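Side-chain contacts in SCO1/SenC family lipoprotein (Bacillus anthracis, PDB 4HDE), which probably acts as a thioredoxin-fold copper chaperone that helps to mature cytochrome c oxidase, as in SCO1 relatives: residues A[79-83]-A[84-88]; A[106-109]-A[110-113]. All coordinates share one frame; numbering follows the deposited sequence.

Contact 1: A[79-83]-A[84-88]; sequences DLDKP and ENLKA
Asn-85 lies alongside Lys-82, the two side chains heading in one direction, at the start of helix 83-90, where Lys-82 is the N-cap residue and the chain enters the helix from a loop of this thioredoxin-like fold. Asn-85 reaches back over the first turn: its OD1 accepts Lys-82 N at 3.0 Å, with the donor standing 40° out of the plane of the amide rather than on a lone pair. With chi1 at -56°, CG of Asn-85 lies anti to its own carbonyl carbon, which swings the amide toward the preceding loop. The same OD1 also lies 3.5 Å from Lys-82 CB, so the amide rests against the root of the lysine chain. That chain bends at chi2 (-57°) and then runs extended, carrying NZ back along the loop to the carbonyl of Pro-78, with a weak second bond to Asp-79 O at 3.3 Å. Pro-83 fills the first helical position, where its lack of an N-H costs no helix bond, and its carbonyl O takes Lys-87 N at 2.9 Å. Lys-87 sends its amino group outward to a salt bridge with Asp-21. On the buried side, Asp-81 and Leu-86 cross at about a right angle. The carboxylate of Asp-81 is bonded by the hydroxyls of Thr-42 and Ser-75, which fix it beside the leucine, and Asp-81 OD2 comes within 4.2 Å of Leu-86 CD2, a loose contact. Behind that methyl, Leu-86 CG packs 3.7 Å from Lys-82 O, the carbonyl oxygen that accepts Leu-86 N at 3.2 Å.

Contact 2: A[106-109]-A[110-113]; sequences YSLE and DITK
The ring of Tyr-106 meets Ile-111 obliquely, with Tyr-106 CE2 only 3.4 Å from Ile-111 CB. Further out the contact passes along the isoleucine chain, and Tyr-106 CZ lies 3.6 Å from Ile-111 CD1, so the side chain of Ile-111 follows the ring toward its hydroxyl end. The phenol also packs edge-to-face with the ring of Phe-17, and its OH is hydrogen-bonded to the carbonyl of Ser-75, which fixes where the ring can lie. The second flat group, the carboxylate of Asp-110, is met from above its plane: Ser-107 N gives its hydrogen to Asp-110 OD2 at 3.1 Å, 39° out of that plane. In return Ser-107 OG accepts Asp-110 N at 2.9 Å, in a fairly straight bond (159°). The serine torsion, chi1 70°, sets OG between its own backbone N and carbonyl carbon, where it faces into the helix start and also lies close to Asp-110 CG. Being near the N-terminal end of the helix, the carboxylate would probably be stabilised in its charged form. At the next residue, Leu-108 O takes two bonds from Thr-112, one turn further along: Thr-112 N at 3.0 Å and the hydroxyl Thr-112 OG1 at 2.8 Å, the latter from well above the carbonyl plane. Leu-108 crosses that threonine, and its CD1 touches Ile-111 CG2 at 4.2 Å, extending the apolar side of the turn. The reciprocal pair of Ser-107 and Asp-110 is a capping box, with Ser-107 as N-cap, closing the start of helix 108-119.

Contact 1 comes first along the chain and contact 2 follows it in series, about 16 Å apart between centres. Each opens a helix soon after a parallel strand: helix 83-90 follows strand 70-75, and helix 108-119 follows strand 100-103, which is the neighbour of 70-75 and an outermost strand of the five-stranded mixed sheet. Both therefore lie beyond the C-terminal ends of adjacent strands. They touch directly where Asp-79 OD2 packs 3.9 Å from Leu-108 CB. Ser-75, at the end of strand 70-75, is a shared partner of both. Two helix starts thus sit side by side at the C-terminal ends of neighbouring parallel strands of the thioredoxin-like domain.

Contact 1: A[79-83]-A[84-88]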
ATOM      1  N   ASP A  79      14.019   6.370   7.238  1.00 15.56           N
ATOM      2  CA  ASP A  79      15.139   7.238   7.608  1.00 16.92           C
ATOM      3  C   ASP A  79      15.259   8.420   6.647  1.00 16.91           C
ATOM      4  O   ASP A  79      15.743   9.491   7.027  1.00 19.07           O
ATOM      5  CB  ASP A  79      16.464   6.454   7.654  1.00 18.56           C
ATOM      6  CG  ASP A  79      16.481   5.400   8.746  1.00 20.75           C
ATOM      7  OD1 ASP A  79      16.019   5.694   9.870  1.00 24.40           O
ATOM      8  OD2 ASP A  79      16.961   4.274   8.477  1.00 23.46           O
ATOM      9  N   LEU A  80      14.825   8.226   5.404  1.00 15.64           N
ATOM     10  CA  LEU A  80      14.865   9.299   4.409  1.00 17.54           C
ATOM     11  C   LEU A  80      13.479   9.852   4.085  1.00 18.04           C
ATOM     12  O   LEU A  80      13.329  11.048   3.832  1.00 19.44           O
ATOM     13  CB  LEU A  80      15.555   8.840   3.117  1.00 17.81           C
ATOM     14  CG  LEU A  80      17.081   8.738   3.170  1.00 21.47           C
ATOM     15  CD1 LEU A  80      17.613   8.440   1.778  1.00 22.34           C
ATOM     16  CD2 LEU A  80      17.695  10.020   3.710  1.00 30.47           C
ATOM     17  N   ASP A  81      12.468   8.990   4.093  1.00 14.74           N
ATOM     18  CA  ASP A  81      11.119   9.405   3.720  1.00 14.78           C
ATOM     19  C   ASP A  81      10.378   9.976   4.915  1.00 15.89           C
ATOM     20  O   ASP A  81       9.876   9.228   5.755  1.00 18.99           O
ATOM     21  CB  ASP A  81      10.310   8.233   3.150  1.00 15.51           C
ATOM     22  CG  ASP A  81      10.828   7.751   1.809  1.00 15.42           C
ATOM     23  OD1 ASP A  81      11.717   8.407   1.231  1.00 16.18           O
ATOM     24  OD2 ASP A  81      10.325   6.716   1.317  1.00 14.93           O
ATOM     25  N   LYS A  82      10.325  11.297   5.002  1.00 14.19           N
ATOM     26  CA  LYS A  82       9.476  11.957   5.984  1.00 14.27           C
ATOM     27  C   LYS A  82       8.182  12.371   5.277  1.00 14.60           C
ATOM     28  O   LYS A  82       8.064  12.209   4.068  1.00 14.29           O
ATOM     29  CB  LYS A  82      10.211  13.146   6.611  1.00 16.24           C
ATOM     30  CG  LYS A  82      11.665  12.850   6.976  1.00 16.87           C
ATOM     31  CD  LYS A  82      11.803  11.662   7.927  1.00 15.89           C
ATOM     32  CE  LYS A  82      13.269  11.392   8.257  1.00 16.80           C
ATOM     33  NZ  LYS A  82      13.406  10.263   9.204  1.00 16.03           N
ATOM     34  N   PRO A  83       7.196  12.875   6.028  1.00 12.96           N
ATOM     35  CA  PRO A  83       5.940  13.229   5.360  1.00 15.28           C
ATOM     36  C   PRO A  83       6.114  14.138   4.134  1.00 14.28           C
ATOM     37  O   PRO A  83       5.468  13.882   3.108  1.00 14.19           O
ATOM     38  CB  PRO A  83       5.151  13.924   6.472  1.00 14.35           C
ATOM     39  CG  PRO A  83       5.594  13.195   7.715  1.00 13.70           C
ATOM     40  CD  PRO A  83       7.069  12.930   7.500  1.00 14.12           C
ATOM     41  N   GLU A  84       6.952  15.166   4.215  1.00 14.29           N
ATOM     42  CA  GLU A  84       7.093  16.068   3.075  1.00 15.23           C
ATOM     43  C   GLU A  84       7.621  15.340   1.827  1.00 16.27           C
ATOM     44  O   GLU A  84       7.229  15.656   0.706  1.00 17.24           O
ATOM     45  CB  GLU A  84       7.962  17.276   3.433  1.00 17.99           C
ATOM     46  CG  GLU A  84       9.395  16.928   3.756  1.00 19.11           C
ATOM     47  CD  GLU A  84      10.175  18.107   4.309  1.00 25.04           C
ATOM     48  OE1 GLU A  84       9.608  19.217   4.412  1.00 26.53           O
ATOM     49  OE2 GLU A  84      11.361  17.920   4.649  1.00 29.37           O
ATOM     50  N   ASN A  85       8.515  14.379   2.026  1.00 14.44           N
ATOM     51  CA  ASN A  85       9.016  13.574   0.927  1.00 14.02           C
ATOM     52  C   ASN A  85       7.893  12.793   0.274  1.00 12.87           C
ATOM     53  O   ASN A  85       7.807  12.737  -0.954  1.00 14.87           O
ATOM     54  CB  ASN A  85      10.100  12.610   1.407  1.00 14.93           C
ATOM     55  CG  ASN A  85      11.249  13.317   2.087  1.00 18.37           C
ATOM     56  OD1 ASN A  85      11.221  13.554   3.294  1.00 17.70           O
ATOM     57  ND2 ASN A  85      12.273  13.652   1.316  1.00 20.58           N
ATOM     58  N   LEU A  86       7.029  12.199   1.087  1.00 13.19           N
ATOM     59  CA  LEU A  86       5.932  11.393   0.550  1.00 12.39           C
ATOM     60  C   LEU A  86       4.896  12.251  -0.168  1.00 13.45           C
ATOM     61  O   LEU A  86       4.348  11.851  -1.205  1.00 13.89           O
ATOM     62  CB  LEU A  86       5.266  10.588   1.661  1.00 14.82           C
ATOM     63  CG  LEU A  86       6.185   9.519   2.255  1.00 16.41           C
ATOM     64  CD1 LEU A  86       5.517   8.896   3.471  1.00 19.89           C
ATOM     65  CD2 LEU A  86       6.525   8.458   1.229  1.00 20.47           C
ATOM     66  N   LYS A  87       4.632  13.433   0.372  1.00 13.72           N
ATOM     67  CA  LYS A  87       3.669  14.339  -0.235  1.00 13.77           C
ATOM     68  C   LYS A  87       4.162  14.799  -1.608  1.00 14.96           C
ATOM     69  O   LYS A  87       3.403  14.817  -2.587  1.00 15.79           O
ATOM     70  CB  LYS A  87       3.418  15.532   0.686  1.00 15.24           C
ATOM     71  CG  LYS A  87       2.261  16.434   0.258  1.00 17.55           C
ATOM     72  CD  LYS A  87       1.927  17.446   1.339  1.00 21.24           C
ATOM     73  CE  LYS A  87       0.691  18.248   0.991  1.00 31.25           C
ATOM     74  NZ  LYS A  87      -0.513  17.378   0.963  1.00 32.73           N
ATOM     75  N   ALA A  88       5.439  15.156  -1.698  1.00 14.63           N
ATOM     76  CA  ALA A  88       6.005  15.589  -2.971  1.00 15.74           C
ATOM     77  C   ALA A  88       6.040  14.445  -3.978  1.00 16.28           C
ATOM     78  O   ALA A  88       5.803  14.650  -5.173  1.00 18.31           O
ATOM     79  CB  ALA A  88       7.395  16.164  -2.765  1.00 17.79           C
TER

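Contact 2: A[106-109]-A[110-113]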
ATOM      1  N   TYR A 106       8.123   5.649  11.518  1.00 15.28           N
ATOM      2  CA  TYR A 106       8.594   4.537  12.322  1.00 16.13           C
ATOM      3  C   TYR A 106      10.058   4.266  11.976  1.00 14.19           C
ATOM      4  O   TYR A 106      10.608   4.884  11.073  1.00 15.92           O
ATOM      5  CB  TYR A 106       7.728   3.312  12.005  1.00 15.47           C
ATOM      6  CG  TYR A 106       7.351   3.199  10.544  1.00 14.94           C
ATOM      7  CD1 TYR A 106       6.054   3.446  10.121  1.00 15.06           C
ATOM      8  CD2 TYR A 106       8.298   2.857   9.591  1.00 14.96           C
ATOM      9  CE1 TYR A 106       5.707   3.347   8.787  1.00 14.12           C
ATOM     10  CE2 TYR A 106       7.969   2.768   8.253  1.00 15.21           C
ATOM     11  CZ  TYR A 106       6.673   3.009   7.856  1.00 13.53           C
ATOM     12  OH  TYR A 106       6.324   2.902   6.532  1.00 13.42           O
ATOM     13  N   SER A 107      10.700   3.358  12.700  1.00 15.79           N
ATOM     14  CA  SER A 107      12.085   3.007  12.387  1.00 17.01           C
ATOM     15  C   SER A 107      12.173   1.991  11.244  1.00 15.54           C
ATOM     16  O   SER A 107      11.194   1.325  10.894  1.00 14.98           O
ATOM     17  CB  SER A 107      12.790   2.441  13.623  1.00 18.52           C
ATOM     18  OG  SER A 107      12.263   1.167  13.941  1.00 19.13           O
ATOM     19  N   LEU A 108      13.365   1.866  10.674  1.00 15.72           N
ATOM     20  CA  LEU A 108      13.584   0.847   9.666  1.00 15.56           C
ATOM     21  C   LEU A 108      13.370  -0.547  10.268  1.00 15.43           C
ATOM     22  O   LEU A 108      12.755  -1.409   9.644  1.00 15.66           O
ATOM     23  CB  LEU A 108      14.989   0.974   9.081  1.00 18.39           C
ATOM     24  CG  LEU A 108      15.389  -0.075   8.041  1.00 17.30           C
ATOM     25  CD1 LEU A 108      14.469  -0.054   6.836  1.00 17.99           C
ATOM     26  CD2 LEU A 108      16.815   0.183   7.608  1.00 19.57           C
ATOM     27  N   GLU A 109      13.857  -0.762  11.485  1.00 15.77           N
ATOM     28  CA  GLU A 109      13.630  -2.032  12.162  1.00 16.44           C
ATOM     29  C   GLU A 109      12.134  -2.340  12.288  1.00 18.01           C
ATOM     30  O   GLU A 109      11.700  -3.462  12.029  1.00 16.51           O
ATOM     31  CB  GLU A 109      14.300  -2.056  13.533  1.00 19.79           C
ATOM     32  CG  GLU A 109      14.109  -3.371  14.263  1.00 34.28           C
ATOM     33  CD  GLU A 109      14.994  -3.503  15.493  1.00 40.69           C
ATOM     34  OE1 GLU A 109      15.799  -2.585  15.761  1.00 44.28           O
ATOM     35  OE2 GLU A 109      14.883  -4.537  16.187  1.00 38.86           O
ATOM     36  N   ASP A 110      11.355  -1.335  12.680  1.00 15.62           N
ATOM     37  CA  ASP A 110       9.897  -1.467  12.817  1.00 17.86           C
ATOM     38  C   ASP A 110       9.241  -1.957  11.532  1.00 15.40           C
ATOM     39  O   ASP A 110       8.446  -2.904  11.541  1.00 15.83           O
ATOM     40  CB  ASP A 110       9.242  -0.122  13.185  1.00 19.47           C
ATOM     41  CG  ASP A 110       9.548   0.337  14.599  1.00 26.97           C
ATOM     42  OD1 ASP A 110       9.860  -0.510  15.469  1.00 24.60           O
ATOM     43  OD2 ASP A 110       9.447   1.564  14.837  1.00 24.71           O
ATOM     44  N   ILE A 111       9.539  -1.292  10.425  1.00 14.80           N
ATOM     45  CA  ILE A 111       8.852  -1.625   9.183  1.00 15.29           C
ATOM     46  C   ILE A 111       9.347  -2.957   8.633  1.00 14.72           C
ATOM     47  O   ILE A 111       8.600  -3.683   7.970  1.00 15.33           O
ATOM     48  CB  ILE A 111       8.929  -0.475   8.134  1.00 14.99           C
ATOM     49  CG1 ILE A 111       7.871  -0.659   7.042  1.00 17.17           C
ATOM     50  CG2 ILE A 111      10.337  -0.329   7.552  1.00 15.08           C
ATOM     51  CD1 ILE A 111       6.466  -0.607   7.565  1.00 18.56           C
ATOM     52  N   THR A 112      10.597  -3.294   8.934  1.00 14.79           N
ATOM     53  CA  THR A 112      11.121  -4.600   8.558  1.00 16.06           C
ATOM     54  C   THR A 112      10.313  -5.713   9.236  1.00 16.64           C
ATOM     55  O   THR A 112       9.911  -6.691   8.596  1.00 16.79           O
ATOM     56  CB  THR A 112      12.609  -4.719   8.919  1.00 17.32           C
ATOM     57  OG1 THR A 112      13.348  -3.758   8.152  1.00 17.52           O
ATOM     58  CG2 THR A 112      13.133  -6.122   8.628  1.00 19.14           C
ATOM     59  N   LYS A 113      10.057  -5.553  10.529  1.00 15.38           N
ATOM     60  CA  LYS A 113       9.287  -6.538  11.271  1.00 15.36           C
ATOM     61  C   LYS A 113       7.839  -6.550  10.785  1.00 15.44           C
ATOM     62  O   LYS A 113       7.243  -7.612  10.615  1.00 16.44           O
ATOM     63  CB  LYS A 113       9.337  -6.252  12.775  1.00 18.69           C
ATOM     64  CG  LYS A 113       8.630  -7.298  13.622  1.00 21.38           C
ATOM     65  CD  LYS A 113       8.485  -6.841  15.061  1.00 22.80           C
ATOM     66  CE  LYS A 113       7.690  -7.847  15.880  1.00 24.02           C
ATOM     67  NZ  LYS A 113       6.317  -8.054  15.321  1.00 29.30           N
TER